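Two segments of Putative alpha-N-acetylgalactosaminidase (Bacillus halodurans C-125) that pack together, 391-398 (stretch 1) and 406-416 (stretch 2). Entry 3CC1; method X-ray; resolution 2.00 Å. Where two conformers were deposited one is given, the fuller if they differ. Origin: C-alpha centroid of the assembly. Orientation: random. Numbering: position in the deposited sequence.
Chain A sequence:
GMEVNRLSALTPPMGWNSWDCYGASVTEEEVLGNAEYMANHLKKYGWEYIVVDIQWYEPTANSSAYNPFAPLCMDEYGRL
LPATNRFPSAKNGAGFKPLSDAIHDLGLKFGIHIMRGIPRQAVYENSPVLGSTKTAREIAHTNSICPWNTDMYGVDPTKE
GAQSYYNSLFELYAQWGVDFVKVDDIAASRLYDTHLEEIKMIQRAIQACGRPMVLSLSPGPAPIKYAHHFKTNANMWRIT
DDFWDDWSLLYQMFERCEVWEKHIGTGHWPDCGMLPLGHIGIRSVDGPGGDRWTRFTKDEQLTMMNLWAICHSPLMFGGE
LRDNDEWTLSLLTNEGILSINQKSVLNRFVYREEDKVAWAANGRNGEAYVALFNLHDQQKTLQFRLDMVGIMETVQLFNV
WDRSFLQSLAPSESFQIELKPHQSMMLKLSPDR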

# COMPACT_ATOMS: atom_id res chain seq x y z
N ILE A 391 24.86 -16.52 -12.19
CA ILE A 391 26.25 -17.02 -12.12
C ILE A 391 26.29 -18.34 -11.37
O ILE A 391 25.64 -18.51 -10.35
CB ILE A 391 27.17 -15.95 -11.46
CG1 ILE A 391 27.15 -14.66 -12.30
CG2 ILE A 391 28.61 -16.42 -11.25
CD1 ILE A 391 27.88 -13.45 -11.67
N MSE A 392 27.04 -19.29 -11.92
CA MSE A 392 27.13 -20.64 -11.40
C MSE A 392 28.58 -21.04 -11.20
O MSE A 392 28.88 -22.20 -11.15
CB MSE A 392 26.47 -21.64 -12.34
CG MSE A 392 24.98 -21.40 -12.49
SE MSE A 392 24.19 -22.34 -13.95
CE MSE A 392 24.73 -21.10 -15.29
N GLU A 393 29.46 -20.06 -11.09
CA GLU A 393 30.88 -20.28 -10.82
C GLU A 393 31.26 -19.35 -9.67
O GLU A 393 30.60 -18.36 -9.44
CB GLU A 393 31.71 -19.94 -12.04
CG GLU A 393 31.55 -20.96 -13.22
N THR A 394 32.36 -19.65 -8.99
CA THR A 394 32.87 -18.80 -7.93
C THR A 394 33.33 -17.46 -8.47
O THR A 394 33.83 -17.37 -9.60
CB THR A 394 34.00 -19.50 -7.16
OG1 THR A 394 33.45 -20.66 -6.55
CG2 THR A 394 34.60 -18.61 -6.06
N VAL A 395 33.14 -16.42 -7.67
CA VAL A 395 33.53 -15.06 -8.04
C VAL A 395 34.30 -14.41 -6.92
O VAL A 395 34.27 -14.86 -5.77
CB VAL A 395 32.29 -14.14 -8.38
CG1 VAL A 395 31.47 -14.71 -9.51
CG2 VAL A 395 31.40 -13.87 -7.11
N GLN A 396 35.04 -13.36 -7.29
CA GLN A 396 35.68 -12.38 -6.39
C GLN A 396 34.72 -11.19 -6.20
O GLN A 396 34.13 -10.73 -7.17
CB GLN A 396 37.04 -11.91 -6.98
CG GLN A 396 38.31 -12.74 -6.56
CD GLN A 396 39.48 -12.73 -7.55
OE1 GLN A 396 40.07 -13.80 -7.80
NE2 GLN A 396 39.85 -11.57 -8.08
N LEU A 397 34.54 -10.72 -4.97
CA LEU A 397 33.65 -9.57 -4.72
C LEU A 397 34.46 -8.36 -4.32
O LEU A 397 35.32 -8.44 -3.44
CB LEU A 397 32.61 -9.84 -3.61
CG LEU A 397 31.62 -10.99 -3.73
CD1 LEU A 397 30.66 -10.98 -2.54
CD2 LEU A 397 30.83 -10.87 -5.03
N PHE A 398 34.16 -7.23 -4.97
CA PHE A 398 34.82 -5.94 -4.68
C PHE A 398 33.79 -4.89 -4.36
O PHE A 398 32.68 -4.90 -4.91
CB PHE A 398 35.64 -5.43 -5.87
CG PHE A 398 36.73 -6.34 -6.28
CD1 PHE A 398 36.48 -7.44 -7.11
CD2 PHE A 398 38.01 -6.12 -5.86
CE1 PHE A 398 37.50 -8.28 -7.52
CE2 PHE A 398 39.05 -6.99 -6.27
CZ PHE A 398 38.78 -8.05 -7.08
N LEU A 406 36.60 -7.67 -1.09
CA LEU A 406 35.82 -8.12 0.06
C LEU A 406 36.11 -9.59 0.34
O LEU A 406 36.71 -9.92 1.36
CB LEU A 406 34.32 -7.95 -0.23
CG LEU A 406 33.87 -6.49 -0.35
CD1 LEU A 406 32.51 -6.37 -1.00
CD2 LEU A 406 33.86 -5.85 0.99
N GLN A 407 35.68 -10.46 -0.57
CA GLN A 407 35.86 -11.91 -0.42
C GLN A 407 35.48 -12.63 -1.68
O GLN A 407 34.94 -12.05 -2.62
CB GLN A 407 34.92 -12.46 0.63
CG GLN A 407 33.46 -12.25 0.25
CD GLN A 407 32.47 -12.87 1.24
OE1 GLN A 407 32.12 -12.25 2.23
NE2 GLN A 407 31.98 -14.07 0.94
N SER A 408 35.73 -13.94 -1.68
CA SER A 408 35.26 -14.76 -2.78
C SER A 408 33.89 -15.29 -2.38
O SER A 408 33.51 -15.22 -1.20
CB SER A 408 36.27 -15.87 -3.06
OG SER A 408 36.12 -16.89 -2.11
N LEU A 409 33.10 -15.72 -3.35
CA LEU A 409 31.78 -16.23 -3.08
C LEU A 409 31.50 -17.34 -4.06
O LEU A 409 31.63 -17.13 -5.27
CB LEU A 409 30.73 -15.11 -3.22
CG LEU A 409 29.29 -15.53 -2.87
CD1 LEU A 409 29.17 -15.79 -1.34
CD2 LEU A 409 28.28 -14.44 -3.39
N ALA A 410 31.15 -18.51 -3.53
CA ALA A 410 30.87 -19.72 -4.29
C ALA A 410 29.37 -19.85 -4.51
O ALA A 410 28.57 -19.29 -3.75
CB ALA A 410 31.41 -20.97 -3.53
N PRO A 411 28.95 -20.58 -5.55
CA PRO A 411 27.51 -20.71 -5.73
C PRO A 411 26.76 -21.34 -4.52
O PRO A 411 25.55 -21.09 -4.30
CB PRO A 411 27.42 -21.62 -6.95
CG PRO A 411 28.64 -21.37 -7.69
CD PRO A 411 29.69 -21.24 -6.64
N SER A 412 27.47 -22.12 -3.71
CA SER A 412 26.81 -22.77 -2.57
C SER A 412 26.71 -21.88 -1.33
O SER A 412 26.24 -22.34 -0.30
CB SER A 412 27.56 -24.03 -2.17
OG SER A 412 28.93 -23.72 -1.89
N GLU A 413 27.16 -20.62 -1.42
CA GLU A 413 27.22 -19.72 -0.27
C GLU A 413 26.26 -18.55 -0.37
O GLU A 413 25.72 -18.27 -1.41
CB GLU A 413 28.62 -19.14 -0.11
CG GLU A 413 29.70 -20.18 -0.04
CD GLU A 413 31.12 -19.60 0.05
OE1 GLU A 413 31.50 -18.66 -0.69
OE2 GLU A 413 31.89 -20.16 0.86
N SER A 414 26.05 -17.88 0.75
CA SER A 414 25.36 -16.60 0.76
C SER A 414 26.31 -15.53 1.19
O SER A 414 27.04 -15.70 2.14
CB SER A 414 24.24 -16.58 1.78
OG SER A 414 23.18 -17.33 1.28
N PHE A 415 26.31 -14.43 0.48
CA PHE A 415 27.02 -13.26 0.95
C PHE A 415 26.11 -12.55 1.95
O PHE A 415 24.91 -12.42 1.70
CB PHE A 415 27.38 -12.36 -0.23
CG PHE A 415 28.04 -11.07 0.17
CD1 PHE A 415 29.35 -11.05 0.61
CD2 PHE A 415 27.33 -9.87 0.15
CE1 PHE A 415 29.93 -9.85 0.99
CE2 PHE A 415 27.94 -8.69 0.53
CZ PHE A 415 29.23 -8.68 0.93
N GLN A 416 26.68 -12.15 3.09
CA GLN A 416 25.97 -11.33 4.09
C GLN A 416 26.75 -10.10 4.47
O GLN A 416 27.95 -10.15 4.68
CB GLN A 416 25.72 -12.13 5.35
CG GLN A 416 25.02 -13.45 5.09
CD GLN A 416 24.62 -14.14 6.38
OE1 GLN A 416 23.64 -13.74 7.04
NE2 GLN A 416 25.35 -15.16 6.74

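The two segments pack chiefly as neighbouring antiparallel strands, 395-398 against 406-409, with their axes inclined at 156° and approaching to 4.6 Å; together they bury 544 Å². Ile391, at the start of the first segment, makes no direct contact. Met392 and Glu393 meet the second segment mainly through their backbone. Met392, present as selenomethionine, points its CA-to-CB bond away from the second segment, and its carbonyl carbon C lies 3.5 Å from CG of Pro411. The same proline atom sits 3.7 Å from the backbone N of Glu393, so the pyrrolidine ring rests against the peptide joining these two residues. The side chain of Glu393 also starts away from the contact and is modelled only as far as CG.

Thr394 leads into the strand. Its OG1 lies 3.6 Å from CA of Ala410 and 3.8 Å from CD of Pro411, contacts with carbon that provide packing rather than a polar link. Its CA approaches O of Leu409 at 3.4 Å in a CA-H...O contact, and that carbonyl also accepts a hydrogen bond from the following residue, Val395.

Val395 and Leu409 form a hydrogen-bonded antiparallel pair, each giving its amide to the other's carbonyl: Val395 N to Leu409 O is 2.9 Å and Leu409 N to Val395 O is 2.8 Å. The carbonyl O of Val395 is further approached by CA of Ser408 at 3.2 Å. On the side chains, Val395 CG2 packs 4.1 Å from Leu409 CB.

Gln396 faces Ser408 in a non-hydrogen-bonded pair, and the backbones draw closer here, with the CA atoms of Gln396 and Ser408 4.3 Å apart, against 5.4 Å between the CA atoms of Val395 and Leu409. The side chains of Gln396 and Ser408 lie on the opposite face of the sheet from those of Val395 and Leu409.

Leu397, buried, has the largest area covered by the partner segment. Its N donates to O of Gln407 at 2.7 Å, and its O accepts from N of Leu406 at 2.8 Å. Its side chain extends the apolar packing: CD1 of Leu397 lies 4.2 Å from CB of Leu409 and 3.9 Å from the centroid of the Phe415 ring. This CH-pi contact, 29° off the ring normal, places the methyl over a ring face and links the strand pair to Phe415, two residues beyond the Ala410-Glu413 type I turn. At Phe398 the side chain starts away from the partner, leaving its carbonyl carbon C to meet CD1 of Leu406 at 3.9 Å.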